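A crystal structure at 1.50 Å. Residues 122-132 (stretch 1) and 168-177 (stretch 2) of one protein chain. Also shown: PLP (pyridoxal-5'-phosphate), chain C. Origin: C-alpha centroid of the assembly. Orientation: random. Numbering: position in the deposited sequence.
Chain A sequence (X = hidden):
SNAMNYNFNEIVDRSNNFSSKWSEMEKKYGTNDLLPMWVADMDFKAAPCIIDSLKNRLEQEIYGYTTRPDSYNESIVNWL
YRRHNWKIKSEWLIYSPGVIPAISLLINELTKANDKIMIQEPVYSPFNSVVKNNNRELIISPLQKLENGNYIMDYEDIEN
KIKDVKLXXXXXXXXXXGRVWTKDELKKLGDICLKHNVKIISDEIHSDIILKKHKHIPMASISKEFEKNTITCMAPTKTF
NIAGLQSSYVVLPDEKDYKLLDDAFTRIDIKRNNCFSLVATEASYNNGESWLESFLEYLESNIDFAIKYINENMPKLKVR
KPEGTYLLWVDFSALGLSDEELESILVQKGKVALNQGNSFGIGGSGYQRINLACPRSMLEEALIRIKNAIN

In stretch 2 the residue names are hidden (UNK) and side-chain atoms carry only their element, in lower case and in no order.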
ATOM      1  N   PRO A 122      -2.958  22.396  18.380  1.00 14.97           N
ATOM      2  CA  PRO A 122      -3.737  21.629  17.391  1.00 15.14           C
ATOM      3  C   PRO A 122      -2.840  21.070  16.310  1.00 14.91           C
ATOM      4  O   PRO A 122      -1.931  21.790  15.827  1.00 15.69           O
ATOM      5  CB  PRO A 122      -4.710  22.669  16.879  1.00 14.74           C
ATOM      6  CG  PRO A 122      -3.989  23.993  17.035  1.00 14.50           C
ATOM      7  CD  PRO A 122      -3.152  23.840  18.307  1.00 14.73           C
ATOM      8  N   VAL A 123      -3.079  19.842  15.856  1.00 14.44           N
ATOM      9  CA  VAL A 123      -2.267  19.231  14.843  1.00 14.76           C
ATOM     10  C   VAL A 123      -3.117  18.213  14.088  1.00 15.18           C
ATOM     11  O   VAL A 123      -4.105  17.710  14.608  1.00 15.75           O
ATOM     12  CB  VAL A 123      -0.952  18.611  15.414  1.00 15.55           C
ATOM     13  CG1 VAL A 123      -1.280  17.349  16.231  1.00 15.09           C
ATOM     14  CG2 VAL A 123       0.069  18.259  14.334  1.00 14.92           C
ATOM     15  N   TYR A 124      -2.655  17.922  12.882  1.00 14.46           N
ATOM     16  CA  TYR A 124      -3.103  16.832  11.967  1.00 15.80           C
ATOM     17  C   TYR A 124      -3.637  15.671  12.811  1.00 16.66           C
ATOM     18  O   TYR A 124      -2.905  15.135  13.652  1.00 15.95           O
ATOM     19  CB  TYR A 124      -1.923  16.405  11.139  1.00 17.01           C
ATOM     20  CG  TYR A 124      -2.240  15.385  10.075  1.00 18.71           C
ATOM     21  CD1 TYR A 124      -3.221  15.620   9.147  1.00 21.48           C
ATOM     22  CD2 TYR A 124      -1.510  14.197   9.996  1.00 19.64           C
ATOM     23  CE1 TYR A 124      -3.523  14.695   8.184  1.00 22.37           C
ATOM     24  CE2 TYR A 124      -1.806  13.243   9.001  1.00 19.93           C
ATOM     25  CZ  TYR A 124      -2.821  13.522   8.117  1.00 21.53           C
ATOM     26  OH  TYR A 124      -3.182  12.632   7.084  1.00 25.95           O
ATOM     27  N   SER A 125      -4.911  15.324  12.628  1.00 16.65           N
ATOM     28  CA  SER A 125      -5.585  14.496  13.642  1.00 18.09           C
ATOM     29  C   SER A 125      -5.037  13.081  13.705  1.00 17.64           C
ATOM     30  O   SER A 125      -5.119  12.465  14.758  1.00 16.88           O
ATOM     31  CB  SER A 125      -7.070  14.486  13.445  1.00 20.13           C
ATOM     32  OG  SER A 125      -7.352  13.837  12.197  1.00 24.03           O
ATOM     33  N   PRO A 126      -4.497  12.533  12.616  1.00 16.23           N
ATOM     34  CA  PRO A 126      -3.923  11.189  12.738  1.00 17.23           C
ATOM     35  C   PRO A 126      -2.786  11.077  13.712  1.00 16.97           C
ATOM     36  O   PRO A 126      -2.499   9.949  14.165  1.00 18.48           O
ATOM     37  CB  PRO A 126      -3.487  10.878  11.322  1.00 17.47           C
ATOM     38  CG  PRO A 126      -4.554  11.555  10.537  1.00 17.85           C
ATOM     39  CD  PRO A 126      -4.667  12.891  11.187  1.00 17.15           C
ATOM     40  N   PHE A 127      -2.131  12.182  14.060  1.00 18.23           N
ATOM     41  CA  PHE A 127      -1.097  12.165  15.142  1.00 18.49           C
ATOM     42  C   PHE A 127      -1.665  11.650  16.488  1.00 19.75           C
ATOM     43  O   PHE A 127      -1.001  10.903  17.218  1.00 20.80           O
ATOM     44  CB  PHE A 127      -0.536  13.554  15.390  1.00 20.54           C
ATOM     45  CG  PHE A 127       0.617  13.953  14.494  1.00 19.55           C
ATOM     46  CD1 PHE A 127       0.758  13.499  13.216  1.00 21.86           C
ATOM     47  CD2 PHE A 127       1.546  14.838  15.025  1.00 20.11           C
ATOM     48  CE1 PHE A 127       1.856  13.922  12.456  1.00 20.04           C
ATOM     49  CE2 PHE A 127       2.640  15.250  14.310  1.00 19.85           C
ATOM     50  CZ  PHE A 127       2.767  14.834  12.999  1.00 20.44           C
ATOM     51  N   ASN A 128      -2.849  12.104  16.818  1.00 17.82           N
ATOM     52  CA  ASN A 128      -3.552  11.711  18.010  1.00 18.84           C
ATOM     53  C   ASN A 128      -4.007  10.247  17.891  1.00 18.32           C
ATOM     54  O   ASN A 128      -3.710   9.402  18.754  1.00 19.12           O
ATOM     55  CB  ASN A 128      -4.691  12.739  18.230  1.00 19.14           C
ATOM     56  CG  ASN A 128      -5.481  12.530  19.522  1.00 20.41           C
ATOM     57  OD1 ASN A 128      -5.991  11.455  19.725  1.00 21.27           O
ATOM     58  ND2 ASN A 128      -5.675  13.611  20.333  1.00 21.96           N
ATOM     59  N   SER A 129      -4.727   9.928  16.830  1.00 19.17           N
ATOM     60  CA  SER A 129      -5.275   8.607  16.713  1.00 19.92           C
ATOM     61  C   SER A 129      -4.228   7.532  16.545  1.00 19.08           C
ATOM     62  O   SER A 129      -4.440   6.399  16.987  1.00 19.94           O
ATOM     63  CB  SER A 129      -6.325   8.528  15.621  1.00 21.09           C
ATOM     64  OG  SER A 129      -5.839   8.978  14.430  1.00 23.24           O
ATOM     65  N   VAL A 130      -3.108   7.821  15.875  1.00 17.36           N
ATOM     66  CA  VAL A 130      -2.118   6.769  15.654  1.00 17.72           C
ATOM     67  C   VAL A 130      -1.504   6.314  16.978  1.00 17.80           C
ATOM     68  O   VAL A 130      -1.218   5.135  17.154  1.00 18.50           O
ATOM     69  CB  VAL A 130      -1.028   7.160  14.616  1.00 17.61           C
ATOM     70  CG1 VAL A 130       0.004   8.121  15.216  1.00 16.78           C
ATOM     71  CG2 VAL A 130      -0.373   5.875  14.049  1.00 18.45           C
ATOM     72  N   VAL A 131      -1.418   7.214  17.950  1.00 17.58           N
ATOM     73  CA  VAL A 131      -0.876   6.841  19.245  1.00 18.10           C
ATOM     74  C   VAL A 131      -1.876   5.954  20.014  1.00 18.43           C
ATOM     75  O   VAL A 131      -1.524   4.866  20.535  1.00 18.87           O
ATOM     76  CB  VAL A 131      -0.462   8.101  20.043  1.00 17.02           C
ATOM     77  CG1 VAL A 131      -0.153   7.748  21.506  1.00 17.84           C
ATOM     78  CG2 VAL A 131       0.719   8.807  19.332  1.00 16.94           C
ATOM     79  N   LYS A 132      -3.124   6.399  20.000  1.00 18.60           N
ATOM     80  CA  LYS A 132      -4.222   5.715  20.675  1.00 20.03           C
ATOM     81  C   LYS A 132      -4.544   4.351  20.061  1.00 19.58           C
ATOM     82  O   LYS A 132      -4.813   3.354  20.788  1.00 20.75           O
ATOM     83  CB  LYS A 132      -5.459   6.584  20.708  1.00 21.19           C
ATOM     84  CG  LYS A 132      -5.243   7.808  21.589  1.00 23.32           C
ATOM     85  CD  LYS A 132      -6.449   8.719  21.636  1.00 25.09           C
ATOM     86  CE  LYS A 132      -6.262   9.778  22.735  1.00 25.75           C
ATOM     87  NZ  LYS A 132      -7.194  10.907  22.459  1.00 29.26           N
ATOM     88  N   UNK A 168       8.587  11.731  20.556  1.00 17.95           N
ATOM     89  CA  UNK A 168       7.973  13.007  20.286  1.00 17.45           C
ATOM     90  C   UNK A 168       7.666  13.061  18.820  1.00 16.71           C
ATOM     91  O   UNK A 168       8.604  12.840  17.999  1.00 15.66           O
ATOM     92  c   UNK A 168       8.312  15.537  20.619  1.00 18.03           C
ATOM     93  c   UNK A 168       7.598  17.391  19.279  1.00 17.74           C
ATOM     94  c   UNK A 168       8.924  14.155  20.729  1.00 17.49           C
ATOM     95  c   UNK A 168       7.193  18.073  20.408  1.00 17.42           C
ATOM     96  c   UNK A 168       7.923  16.270  21.788  1.00 18.74           C
ATOM     97  c   UNK A 168       8.143  16.123  19.369  1.00 17.76           C
ATOM     98  c   UNK A 168       7.346  17.529  21.672  1.00 18.29           C
ATOM     99  N   UNK A 169       6.397  13.325  18.493  1.00 16.38           N
ATOM    100  CA  UNK A 169       6.056  13.394  17.075  1.00 15.91           C
ATOM    101  C   UNK A 169       5.905  14.889  16.715  1.00 16.53           C
ATOM    102  O   UNK A 169       5.015  15.569  17.260  1.00 16.67           O
ATOM    103  c   UNK A 169       4.724  11.203  17.292  1.00 18.42           C
ATOM    104  c   UNK A 169       4.619  12.562  15.147  1.00 15.86           C
ATOM    105  c   UNK A 169       3.516  10.365  16.896  1.00 19.96           C
ATOM    106  c   UNK A 169       4.768  12.603  16.694  1.00 17.05           C
ATOM    107  N   UNK A 170       6.782  15.365  15.829  1.00 15.36           N
ATOM    108  CA  UNK A 170       6.905  16.757  15.508  1.00 15.07           C
ATOM    109  C   UNK A 170       6.294  16.889  14.094  1.00 14.60           C
ATOM    110  O   UNK A 170       6.502  16.020  13.177  1.00 15.90           O
ATOM    111  c   UNK A 170      10.257  18.571  14.478  1.00 15.85           C
ATOM    112  c   UNK A 170       8.372  17.198  15.455  1.00 14.78           C
ATOM    113  c   UNK A 170       8.248  19.661  15.494  1.00 15.84           C
ATOM    114  c   UNK A 170       8.763  18.471  14.688  1.00 14.95           C
ATOM    115  N   UNK A 171       5.487  17.945  13.871  1.00 14.53           N
ATOM    116  CA  UNK A 171       5.022  18.299  12.543  1.00 13.82           C
ATOM    117  C   UNK A 171       5.760  19.534  12.045  1.00 13.16           C
ATOM    118  O   UNK A 171       5.664  20.571  12.672  1.00 13.44           O
ATOM    119  c   UNK A 171       3.510  18.554  12.619  1.00 12.91           C
ATOM    120  s   UNK A 171       2.618  18.432  11.061  1.00 13.70           S
ATOM    121  N   UNK A 172       6.484  19.420  10.910  1.00 13.99           N
ATOM    122  CA  UNK A 172       7.372  20.489  10.409  1.00 15.00           C
ATOM    123  C   UNK A 172       7.449  20.493   8.923  1.00 14.54           C
ATOM    124  O   UNK A 172       8.151  19.689   8.394  1.00 14.06           O
ATOM    125  c   UNK A 172       9.898  21.111  10.636  1.00 20.20           C
ATOM    126  n   UNK A 172      11.145  20.531  10.485  1.00 21.90           N
ATOM    127  c   UNK A 172       8.760  20.213  11.078  1.00 17.78           C
ATOM    128  o   UNK A 172       9.713  22.277  10.539  1.00 20.67           O
ATOM    129  N   UNK A 173       6.751  21.433   8.265  1.00 13.09           N
ATOM    130  CA  UNK A 173       5.865  22.464   8.804  1.00 13.27           C
ATOM    131  C   UNK A 173       4.645  21.920   9.557  1.00 12.90           C
ATOM    132  O   UNK A 173       4.198  20.787   9.291  1.00 13.30           O
ATOM    133  c   UNK A 173       6.911  21.550   6.796  1.00 12.85           C
ATOM    134  c   UNK A 173       6.366  22.894   6.496  1.00 13.63           C
ATOM    135  c   UNK A 173       5.381  23.215   7.557  1.00 13.49           C
ATOM    136  N   UNK A 174       4.073  22.723  10.452  1.00 13.17           N
ATOM    137  CA  UNK A 174       3.036  22.290  11.337  1.00 12.49           C
ATOM    138  C   UNK A 174       1.661  22.593  10.712  1.00 12.98           C
ATOM    139  O   UNK A 174       1.234  23.767  10.654  1.00 14.61           O
ATOM    140  c   UNK A 174       0.972  22.406  13.836  1.00 12.13           C
ATOM    141  n   UNK A 174       0.639  21.770  15.018  1.00 12.68           N
ATOM    142  c   UNK A 174       1.764  21.240  15.518  1.00 12.44           C
ATOM    143  c   UNK A 174       3.216  22.945  12.680  1.00 12.86           C
ATOM    144  c   UNK A 174       2.336  22.370  13.711  1.00 12.24           C
ATOM    145  n   UNK A 174       2.830  21.640  14.777  1.00 12.66           N
ATOM    146  N   UNK A 175       0.951  21.520  10.379  1.00 11.81           N
ATOM    147  CA  UNK A 175      -0.454  21.558   9.942  1.00 12.61           C
ATOM    148  C   UNK A 175      -1.339  21.395  11.175  1.00 12.77           C
ATOM    149  O   UNK A 175      -1.184  20.404  11.895  1.00 13.38           O
ATOM    150  c   UNK A 175      -2.075  20.030   8.705  1.00 12.42           C
ATOM    151  c   UNK A 175      -0.649  20.408   8.939  1.00 12.39           C
ATOM    152  o   UNK A 175      -3.007  20.749   8.980  1.00 13.67           O
ATOM    153  n   UNK A 175      -2.251  18.835   8.075  1.00 15.99           N
ATOM    154  N   UNK A 176      -2.245  22.344  11.492  1.00 13.75           N
ATOM    155  CA  UNK A 176      -2.846  23.287  10.536  1.00 13.60           C
ATOM    156  C   UNK A 176      -2.424  24.731  10.686  1.00 13.54           C
ATOM    157  O   UNK A 176      -2.931  25.607   9.897  1.00 13.94           O
ATOM    158  c   UNK A 176      -4.345  23.150  10.885  1.00 13.51           C
ATOM    159  c   UNK A 176      -3.175  22.117  12.622  1.00 14.05           C
ATOM    160  c   UNK A 176      -4.308  23.059  12.360  1.00 14.49           C
ATOM    161  N   UNK A 177      -1.605  25.054  11.668  1.00 14.00           N
ATOM    162  CA  UNK A 177      -1.340  26.455  11.986  1.00 14.05           C
ATOM    163  C   UNK A 177      -0.401  27.174  11.004  1.00 14.20           C
ATOM    164  O   UNK A 177      -0.303  28.401  11.049  1.00 15.68           O
ATOM    165  c   UNK A 177      -1.848  26.024  14.425  1.00 15.36           C
ATOM    166  c   UNK A 177      -0.895  26.666  13.415  1.00 14.44           C
ATOM    167  c   UNK A 177       0.542  26.233  13.666  1.00 13.73           C
TER
HETATM  168  N1  PLP C 401       1.263  14.152   7.660  1.00 18.65           N
HETATM  169  C2  PLP C 401       0.712  15.409   7.635  1.00 17.65           C
HETATM  170  C2A PLP C 401       1.097  16.512   8.573  1.00 17.10           C
HETATM  171  C3  PLP C 401      -0.296  15.755   6.658  1.00 20.79           C
HETATM  172  O3  PLP C 401      -0.848  16.960   6.645  1.00 22.34           O
HETATM  173  C4  PLP C 401      -0.715  14.746   5.698  1.00 20.20           C
HETATM  174  C4A PLP C 401      -1.801  15.026   4.692  1.00 26.28           C
HETATM  175  C5  PLP C 401      -0.077  13.441   5.784  1.00 21.50           C
HETATM  176  C6  PLP C 401       0.893  13.190   6.782  1.00 19.17           C
HETATM  177  C5A PLP C 401      -0.475  12.405   4.781  1.00 23.90           C
HETATM  178  O4P PLP C 401      -0.184  11.191   5.390  1.00 31.94           O
HETATM  179  P   PLP C 401      -0.250   9.891   4.427  1.00 33.76           P
HETATM  180  O1P PLP C 401       1.019   9.942   3.650  1.00 22.43           O
HETATM  181  O2P PLP C 401      -0.377   8.758   5.522  1.00 26.52           O
HETATM  182  O3P PLP C 401      -1.488  10.179   3.523  1.00 30.25           O

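Position 168 carries one carbon and then a ring of six carbons. It lies in the strand and does not reach stretch 1. This is Phe168.

Position 169 has four side-chain carbons, forked at the first, with one arm two carbons long. CA-to-CB points toward the helix, and one carbon sits over a face of the Phe127 ring. The pattern is that of isoleucine, Ile169. The carbon over the ring is Ile169 CG2, 3.7 Å from the centroid of the Phe127 ring, a CH-pi contact. The longer arm reaches toward the helix, and Ile169 CD1 is 4.0 Å from Val131 CG2.

Position 170 also has four carbons, but the fork is at the second. CA-to-CB points away from stretch 1. This is Leu170. Its backbone O lies near the plane of the Phe127 ring, at the edge; Leu170 O is 3.9 Å from Phe127 CZ.

Position 171 has one carbon and one sulfur. CA-to-CB points toward stretch 1 again, as strand alternation predicts, and the CB lies against Phe127 and Val123. It is Cys171. Cys171 CB is 3.8 Å from Phe127 CE2 and 3.9 Å from Val123 CG2. Cys171 SG is 3.5 Å from PLP C2A.

Position 172 has two carbons, the second bearing one oxygen and one nitrogen. It is out of reach of stretch 1. One oxygen and one nitrogen on the same carbon make an amide, and with one carbon before it this is Asn172.

Position 173 has three carbons that close a ring onto the backbone N. This is Pro173, preceded by a cis peptide bond and remote from stretch 1.

Position 174 has one carbon and then a five-membered ring of three carbons and two nitrogens. A ring nitrogen meets the carbonyl of Pro122. Only histidine fits: His174. His174 NE2 donates a nearly straight hydrogen bond to Pro122 O, 2.7 Å.

Position 175 has two carbons, the second carrying one oxygen and one nitrogen. It lies beside Tyr124 and the cofactor. It is Asn175. Asn175 ND2 donates a hydrogen bond to PLP O3 at 2.7 Å. Asn175 O accepts one from Tyr124 N at 3.0 Å.

Position 176 is another three-carbon ring closed onto N, after a cis peptide bond. A ring carbon lies near Pro122 O. This is Pro176; Pro176 CD is 3.5 Å from Pro122 O.

Position 177 has one carbon carrying two more. One of these packs against the Pro122 ring. This is Val177; Val177 CG1 is 3.9 Å from Pro122 CG.

The contact has two parts. Phe127, Val130 and Val131 form an apolar patch with Ile169, joined by Cys171 at the Phe127 ring. Beyond the strand, two hydrogen bonds tie the loops together. One joins the backbones of Tyr124 and Asn175; the other joins His174 NE2 to Pro122 O. Both stretches meet the cofactor: the Tyr124 ring has PLP C4 over one face, and Asn175 bonds to PLP O3.

Stretch 2 (168-177) FILCNPHNPV
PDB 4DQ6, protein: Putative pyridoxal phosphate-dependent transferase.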